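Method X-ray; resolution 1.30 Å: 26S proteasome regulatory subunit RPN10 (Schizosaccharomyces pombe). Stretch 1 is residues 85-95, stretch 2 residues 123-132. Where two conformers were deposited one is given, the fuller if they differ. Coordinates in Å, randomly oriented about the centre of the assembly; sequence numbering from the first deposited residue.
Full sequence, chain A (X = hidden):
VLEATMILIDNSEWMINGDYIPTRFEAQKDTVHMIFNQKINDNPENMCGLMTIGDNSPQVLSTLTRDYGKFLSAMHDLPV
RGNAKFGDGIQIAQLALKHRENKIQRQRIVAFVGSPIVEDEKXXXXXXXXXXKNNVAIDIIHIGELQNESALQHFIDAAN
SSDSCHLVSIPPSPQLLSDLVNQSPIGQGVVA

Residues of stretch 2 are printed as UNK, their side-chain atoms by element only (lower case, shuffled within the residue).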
ATOM      1  N   LYS A  85     -11.971  -3.771   1.590  1.00  4.85           N
ATOM      2  CA  LYS A  85     -11.782  -4.972   2.389  1.00  5.28           C
ATOM      3  C   LYS A  85     -10.323  -5.058   2.793  1.00  4.33           C
ATOM      4  O   LYS A  85      -9.555  -5.831   2.231  1.00  4.48           O
ATOM      5  CB  LYS A  85     -12.150  -6.188   1.552  1.00  6.98           C
ATOM      6  CG  LYS A  85     -13.548  -6.111   0.958  1.00  9.40           C
ATOM      7  CD  LYS A  85     -14.575  -6.271   2.027  1.00 14.22           C
ATOM      8  CE  LYS A  85     -15.974  -6.337   1.439  1.00 22.88           C
ATOM      9  NZ  LYS A  85     -16.956  -6.711   2.493  1.00 26.64           N
ATOM     10  N   PHE A  86      -9.956  -4.265   3.792  1.00  4.42           N
ATOM     11  CA  PHE A  86      -8.564  -4.110   4.195  1.00  5.40           C
ATOM     12  C   PHE A  86      -7.913  -5.434   4.621  1.00  4.86           C
ATOM     13  O   PHE A  86      -6.867  -5.830   4.091  1.00  4.77           O
ATOM     14  CB  PHE A  86      -8.455  -3.093   5.330  1.00  5.77           C
ATOM     15  CG  PHE A  86      -7.063  -2.949   5.861  1.00  5.79           C
ATOM     16  CD1 PHE A  86      -6.103  -2.229   5.168  1.00  6.72           C
ATOM     17  CD2 PHE A  86      -6.698  -3.530   7.066  1.00  6.43           C
ATOM     18  CE1 PHE A  86      -4.801  -2.115   5.653  1.00  7.57           C
ATOM     19  CE2 PHE A  86      -5.407  -3.401   7.562  1.00  8.48           C
ATOM     20  CZ  PHE A  86      -4.472  -2.694   6.852  1.00  8.65           C
ATOM     21  N   GLY A  87      -8.532  -6.139   5.565  1.00  5.44           N
ATOM     22  CA  GLY A  87      -7.934  -7.373   6.062  1.00  5.60           C
ATOM     23  C   GLY A  87      -7.832  -8.457   4.988  1.00  5.35           C
ATOM     24  O   GLY A  87      -6.824  -9.143   4.874  1.00  5.61           O
ATOM     25  N   ASP A  88      -8.886  -8.632   4.203  1.00  5.07           N
ATOM     26  CA  ASP A  88      -8.807  -9.571   3.085  1.00  5.43           C
ATOM     27  C   ASP A  88      -7.655  -9.192   2.169  1.00  4.34           C
ATOM     28  O   ASP A  88      -6.933 -10.057   1.680  1.00  4.88           O
ATOM     29  CB  ASP A  88     -10.103  -9.584   2.265  1.00  6.60           C
ATOM     30  CG  ASP A  88     -11.239 -10.310   2.941  1.00 11.26           C
ATOM     31  OD1 ASP A  88     -11.029 -11.094   3.876  1.00 13.04           O
ATOM     32  OD2 ASP A  88     -12.374 -10.140   2.480  1.00 15.95           O
ATOM     33  N   GLY A  89      -7.482  -7.890   1.910  1.00  4.36           N
ATOM     34  CA  GLY A  89      -6.414  -7.434   1.035  1.00  5.20           C
ATOM     35  C   GLY A  89      -5.030  -7.781   1.563  1.00  4.22           C
ATOM     36  O   GLY A  89      -4.198  -8.278   0.802  1.00  5.25           O
ATOM     37  N   ILE A  90      -4.750  -7.514   2.828  0.54  5.27           N
ATOM     38  CA  ILE A  90      -3.408  -7.784   3.301  0.54  5.23           C
ATOM     39  C   ILE A  90      -3.165  -9.291   3.476  0.54  4.76           C
ATOM     40  O   ILE A  90      -2.020  -9.730   3.452  0.54  6.33           O
ATOM     41  CB  ILE A  90      -3.054  -7.002   4.581  0.54  5.18           C
ATOM     42  CG1 ILE A  90      -3.987  -7.394   5.720  0.54  9.25           C
ATOM     43  CG2 ILE A  90      -3.095  -5.493   4.324  0.54  5.38           C
ATOM     44  CD1 ILE A  90      -3.593  -6.782   7.082  0.54 11.94           C
ATOM     45  N   GLN A  91      -4.227 -10.088   3.601  1.00  3.99           N
ATOM     46  CA  GLN A  91      -4.061 -11.544   3.574  1.00  4.43           C
ATOM     47  C   GLN A  91      -3.756 -12.060   2.165  1.00  4.13           C
ATOM     48  O   GLN A  91      -2.829 -12.845   1.970  1.00  4.75           O
ATOM     49  CB  GLN A  91      -5.297 -12.214   4.158  1.00  5.38           C
ATOM     50  CG  GLN A  91      -5.435 -12.004   5.629  1.00  6.39           C
ATOM     51  CD  GLN A  91      -6.598 -12.760   6.214  1.00  7.45           C
ATOM     52  OE1 GLN A  91      -7.563 -13.085   5.521  1.00  7.49           O
ATOM     53  NE2 GLN A  91      -6.514 -13.051   7.511  1.00 10.67           N
ATOM     54  N   ILE A  92      -4.518 -11.600   1.173  1.00  4.29           N
ATOM     55  CA  ILE A  92      -4.277 -11.991  -0.204  1.00  4.26           C
ATOM     56  C   ILE A  92      -2.884 -11.540  -0.651  1.00  3.93           C
ATOM     57  O   ILE A  92      -2.186 -12.246  -1.380  1.00  5.43           O
ATOM     58  CB  ILE A  92      -5.375 -11.449  -1.112  1.00  5.19           C
ATOM     59  CG1 ILE A  92      -6.710 -12.158  -0.821  1.00  5.07           C
ATOM     60  CG2 ILE A  92      -5.014 -11.606  -2.583  1.00  7.62           C
ATOM     61  CD1 ILE A  92      -7.922 -11.477  -1.433  1.00  8.64           C
ATOM     62  N   ALA A  93      -2.458 -10.358  -0.196  1.00  4.09           N
ATOM     63  CA  ALA A  93      -1.126  -9.867  -0.524  1.00  4.41           C
ATOM     64  C   ALA A  93      -0.060 -10.797   0.007  1.00  4.21           C
ATOM     65  O   ALA A  93       0.953 -11.039  -0.645  1.00  5.27           O
ATOM     66  CB  ALA A  93      -0.929  -8.471   0.046  1.00  5.67           C
ATOM     67  N   GLN A  94      -0.244 -11.309   1.222  1.00  4.13           N
ATOM     68  CA  GLN A  94       0.714 -12.276   1.754  1.00  5.01           C
ATOM     69  C   GLN A  94       0.755 -13.561   0.929  1.00  5.74           C
ATOM     70  O   GLN A  94       1.831 -14.126   0.702  1.00  6.37           O
ATOM     71  CB  GLN A  94       0.395 -12.584   3.203  1.00  4.63           C
ATOM     72  CG  GLN A  94       0.758 -11.405   4.097  1.00  5.54           C
ATOM     73  CD  GLN A  94       0.417 -11.679   5.527  1.00  6.70           C
ATOM     74  OE1 GLN A  94       1.130 -12.426   6.220  1.00  7.70           O
ATOM     75  NE2 GLN A  94      -0.667 -11.075   6.007  1.00  7.34           N
ATOM     76  N   LEU A  95      -0.407 -14.036   0.490  1.00  5.24           N
ATOM     77  CA  LEU A  95      -0.449 -15.191  -0.396  1.00  5.56           C
ATOM     78  C   LEU A  95       0.312 -14.890  -1.706  1.00  6.09           C
ATOM     79  O   LEU A  95       1.114 -15.700  -2.171  1.00  7.00           O
ATOM     80  CB  LEU A  95      -1.909 -15.597  -0.651  1.00  7.70           C
ATOM     81  CG  LEU A  95      -2.168 -16.704  -1.688  1.00  7.65           C
ATOM     82  CD1 LEU A  95      -1.454 -17.995  -1.322  1.00 11.51           C
ATOM     83  CD2 LEU A  95      -3.649 -16.947  -1.818  1.00 10.50           C
ATOM     84  N   UNK A 123      -9.393  -7.698  15.706  1.00 30.26           N
ATOM     85  CA  UNK A 123      -8.990  -8.203  14.395  1.00 21.36           C
ATOM     86  C   UNK A 123      -7.785  -7.606  13.687  1.00 15.57           C
ATOM     87  O   UNK A 123      -6.972  -8.312  13.109  1.00 15.14           O
ATOM     88  c   UNK A 123     -10.109  -8.782  13.510  1.00 23.91           C
ATOM     89  c   UNK A 123     -10.888  -9.890  14.197  1.00 29.78           C
ATOM     90  n   UNK A 123     -12.073  -9.566  14.689  1.00 37.42           N
ATOM     91  o   UNK A 123     -10.428 -11.025  14.272  1.00 30.13           O
ATOM     92  N   UNK A 124      -7.693  -6.279  13.754  1.00 20.04           N
ATOM     93  CA  UNK A 124      -6.552  -5.559  13.206  1.00 34.45           C
ATOM     94  C   UNK A 124      -5.267  -5.991  13.897  1.00 20.22           C
ATOM     95  O   UNK A 124      -4.242  -6.157  13.251  1.00 17.00           O
ATOM     96  c   UNK A 124      -7.493  -3.317  12.260  1.00104.20           C
ATOM     97  c   UNK A 124      -6.731  -4.047  13.362  1.00 71.90           C
ATOM     98  c   UNK A 124      -7.545  -1.830  12.565  1.00128.07           C
ATOM     99  c   UNK A 124      -6.847  -3.564  10.909  1.00127.09           C
ATOM    100  N   UNK A 125      -5.308  -6.178  15.213  1.00 19.66           N
ATOM    101  CA  UNK A 125      -4.091  -6.526  15.939  1.00 20.99           C
ATOM    102  C   UNK A 125      -3.685  -7.963  15.637  1.00 15.14           C
ATOM    103  O   UNK A 125      -2.502  -8.249  15.478  1.00 14.11           O
ATOM    104  c   UNK A 125      -4.524  -4.872  17.791  1.00 61.59           C
ATOM    105  c   UNK A 125      -3.551  -3.896  17.170  1.00 79.07           C
ATOM    106  c   UNK A 125      -4.240  -6.340  17.457  1.00 40.48           C
ATOM    107  c   UNK A 125      -2.986  -6.820  18.169  1.00 47.40           C
ATOM    108  N   UNK A 126      -4.656  -8.864  15.561  1.00 14.65           N
ATOM    109  CA  UNK A 126      -4.390 -10.224  15.124  1.00 13.17           C
ATOM    110  C   UNK A 126      -3.731 -10.229  13.746  1.00 12.90           C
ATOM    111  O   UNK A 126      -2.763 -10.954  13.534  1.00 14.93           O
ATOM    112  c   UNK A 126      -5.677 -11.043  15.057  1.00 19.09           C
ATOM    113  n   UNK A 126     -10.063 -13.334  16.723  1.00 86.51           N
ATOM    114  n   UNK A 126      -8.053 -12.611  17.583  1.00 58.46           N
ATOM    115  c   UNK A 126      -7.475 -12.289  16.284  1.00 47.00           C
ATOM    116  c   UNK A 126      -6.204 -11.468  16.423  1.00 30.85           C
ATOM    117  n   UNK A 126      -9.707 -13.364  18.990  1.00 85.86           N
ATOM    118  c   UNK A 126      -9.273 -13.104  17.764  1.00 72.57           C
ATOM    119  N   UNK A 127      -4.256  -9.419  12.818  1.00 11.57           N
ATOM    120  CA  UNK A 127      -3.680  -9.299  11.472  1.00 11.44           C
ATOM    121  C   UNK A 127      -2.196  -8.887  11.572  1.00 12.68           C
ATOM    122  O   UNK A 127      -1.319  -9.485  10.931  1.00 13.03           O
ATOM    123  c   UNK A 127      -5.814  -8.778  10.054  1.00 16.00           C
ATOM    124  c   UNK A 127      -5.596  -9.673   8.837  1.00 14.93           C
ATOM    125  c   UNK A 127      -4.484  -8.292  10.638  1.00 14.66           C
ATOM    126  c   UNK A 127      -6.714  -7.597   9.680  1.00 25.02           C
ATOM    127  N   UNK A 128      -1.929  -7.860  12.374  1.00 11.23           N
ATOM    128  CA  UNK A 128      -0.594  -7.295  12.507  1.00 11.34           C
ATOM    129  C   UNK A 128       0.396  -8.296  13.099  1.00  8.83           C
ATOM    130  O   UNK A 128       1.514  -8.436  12.628  1.00  9.56           O
ATOM    131  c   UNK A 128      -0.658  -6.051  13.382  1.00 13.31           C
ATOM    132  N   UNK A 129      -0.014  -8.988  14.150  1.00  9.98           N
ATOM    133  CA  UNK A 129       0.888  -9.899  14.817  1.00 12.48           C
ATOM    134  C   UNK A 129       1.172 -11.101  13.944  1.00 11.69           C
ATOM    135  O   UNK A 129       2.267 -11.641  13.979  1.00 11.16           O
ATOM    136  c   UNK A 129       0.061  -9.728  18.614  1.00 73.27           C
ATOM    137  n   UNK A 129       0.172  -9.134  21.043  1.00119.69           N
ATOM    138  c   UNK A 129       0.329 -10.333  16.175  1.00 22.29           C
ATOM    139  c   UNK A 129       0.314  -9.211  17.206  1.00 47.31           C
ATOM    140  c   UNK A 129       0.349  -8.653  19.648  1.00 97.75           C
ATOM    141  N   UNK A 130       0.175 -11.512  13.161  1.00 11.75           N
ATOM    142  CA  UNK A 130       0.375 -12.552  12.170  1.00 11.78           C
ATOM    143  C   UNK A 130       1.388 -12.106  11.095  1.00 12.72           C
ATOM    144  O   UNK A 130       2.285 -12.891  10.769  1.00 12.88           O
ATOM    145  n   UNK A 130      -0.014 -17.771  12.586  1.00 32.15           N
ATOM    146  c   UNK A 130      -1.121 -17.061  12.759  1.00 26.78           C
ATOM    147  n   UNK A 130      -2.030 -17.468  13.628  1.00 29.79           N
ATOM    148  n   UNK A 130      -1.321 -15.942  12.069  1.00 19.87           N
ATOM    149  c   UNK A 130      -0.972 -12.978  11.542  1.00 14.84           C
ATOM    150  c   UNK A 130      -0.381 -15.392  11.094  1.00 18.45           C
ATOM    151  c   UNK A 130      -0.879 -14.079  10.493  1.00 15.80           C
ATOM    152  N   UNK A 131       1.275 -10.878  10.567  1.00 10.74           N
ATOM    153  CA  UNK A 131       2.291 -10.358   9.640  1.00 13.42           C
ATOM    154  C   UNK A 131       3.681 -10.398  10.268  1.00 11.87           C
ATOM    155  O   UNK A 131       4.656 -10.779   9.619  1.00 13.70           O
ATOM    156  c   UNK A 131       2.279  -7.353   6.362  1.00 39.70           C
ATOM    157  c   UNK A 131       1.995  -8.913   9.218  1.00 15.15           C
ATOM    158  s   UNK A 131       0.878  -7.147   7.434  1.00 21.45           S
ATOM    159  c   UNK A 131       0.819  -8.725   8.251  1.00 16.26           C
ATOM    160  N   UNK A 132       3.782  -9.988  11.529  1.00 11.16           N
ATOM    161  CA  UNK A 132       5.077  -9.893  12.167  1.00  9.49           C
ATOM    162  C   UNK A 132       5.668 -11.294  12.296  1.00 12.54           C
ATOM    163  O   UNK A 132       6.859 -11.510  12.057  1.00 13.01           O
ATOM    164  c   UNK A 132       6.120  -8.415  15.612  1.00 25.20           C
ATOM    165  c   UNK A 132       4.956  -9.229  13.538  1.00 13.83           C
ATOM    166  c   UNK A 132       7.458  -8.284  16.323  1.00 40.39           C
ATOM    167  c   UNK A 132       6.287  -9.054  14.237  1.00 16.39           C
ATOM    168  n   UNK A 132       7.322  -7.746  17.703  1.00 54.01           N
TER
HETATM  169  O   HOH W   1      -1.970 -11.056   8.527  1.00 11.82           O

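Position 123 carries four side-chain atoms: two carbons, the second bearing one oxygen and one nitrogen. This is a short amide, Asn-123, out of reach of stretch 1; its nitrogen is hydrogen-bonded elsewhere in the structure.

Position 124 has four carbons forked at the second, and one tip touches the Phe-86 ring. The fork identifies Leu-124. Its CA-to-CB bond points sideways, yet the branched end brings CD2 of Leu-124 obliquely to 3.6 Å from CE2 of Phe-86, an apolar contact suited to a buried site.

Position 125 also has four carbons, but the fork is at the first and one arm is two carbons long: Ile-125, which does not reach stretch 1.

At position 126 three carbons lead to a nitrogen and then to a carbon holding two more nitrogens, the guanidinium of Arg-126. It is exposed, as suits a charged group, and NH1 makes a weak hydrogen bond of 3.4 Å to OD1 of Asn-123, one turn earlier.

Position 127 shows four carbons forked at the second; the CA-to-CB bond points toward stretch 1, and the carbons touch Gly-87, Ile-90 and Gln-91. It is Leu-127. CD1 lies 3.8 Å from CA of Gly-87, while CD2 lies 3.9 Å from CD1 of Ile-90 and 3.7 Å from NE2 of Gln-91. An ideal CB on Gly-87 would sit a tight 3.2 Å from CD1 of Leu-127, so the glycine leaves room for this close fit.

A single carbon at position 128 means Ala-128, pointing away from stretch 1 and buried.

Position 129 has four carbons in a row ending in nitrogen: Lys-129, extended and exposed.

Position 130 repeats the guanidinium pattern, giving Arg-130. Its CA-to-CB bond points toward stretch 1, but the side chain makes no contact there, and its NE and NH2 are hydrogen-bonded elsewhere in the structure.

Position 131 is unbranched: two carbons, a sulfur and a last carbon, hence Met-131. Its CG lies 3.6 Å from NE2 of Gln-94, and its flexible apolar chain fills a buried place.

Position 132, again four carbons and a terminal nitrogen, is the exposed Lys-132.

The helices run nearly parallel, at 12°, with axes 11.0 Å apart at closest approach. No direct hydrogen bond joins them; packing centres on Leu-127, with Leu-124 and Met-131 a turn before and after. A water bridges the pair, accepting from NE2 of Gln-94 (2.8 Å) and donating to O of Leu-127 (2.9 Å), while the same NE2 also donates to O of Ile-90 at 3.2 Å.

Stretch 2, residues 123-132: NLIRLAKRMK
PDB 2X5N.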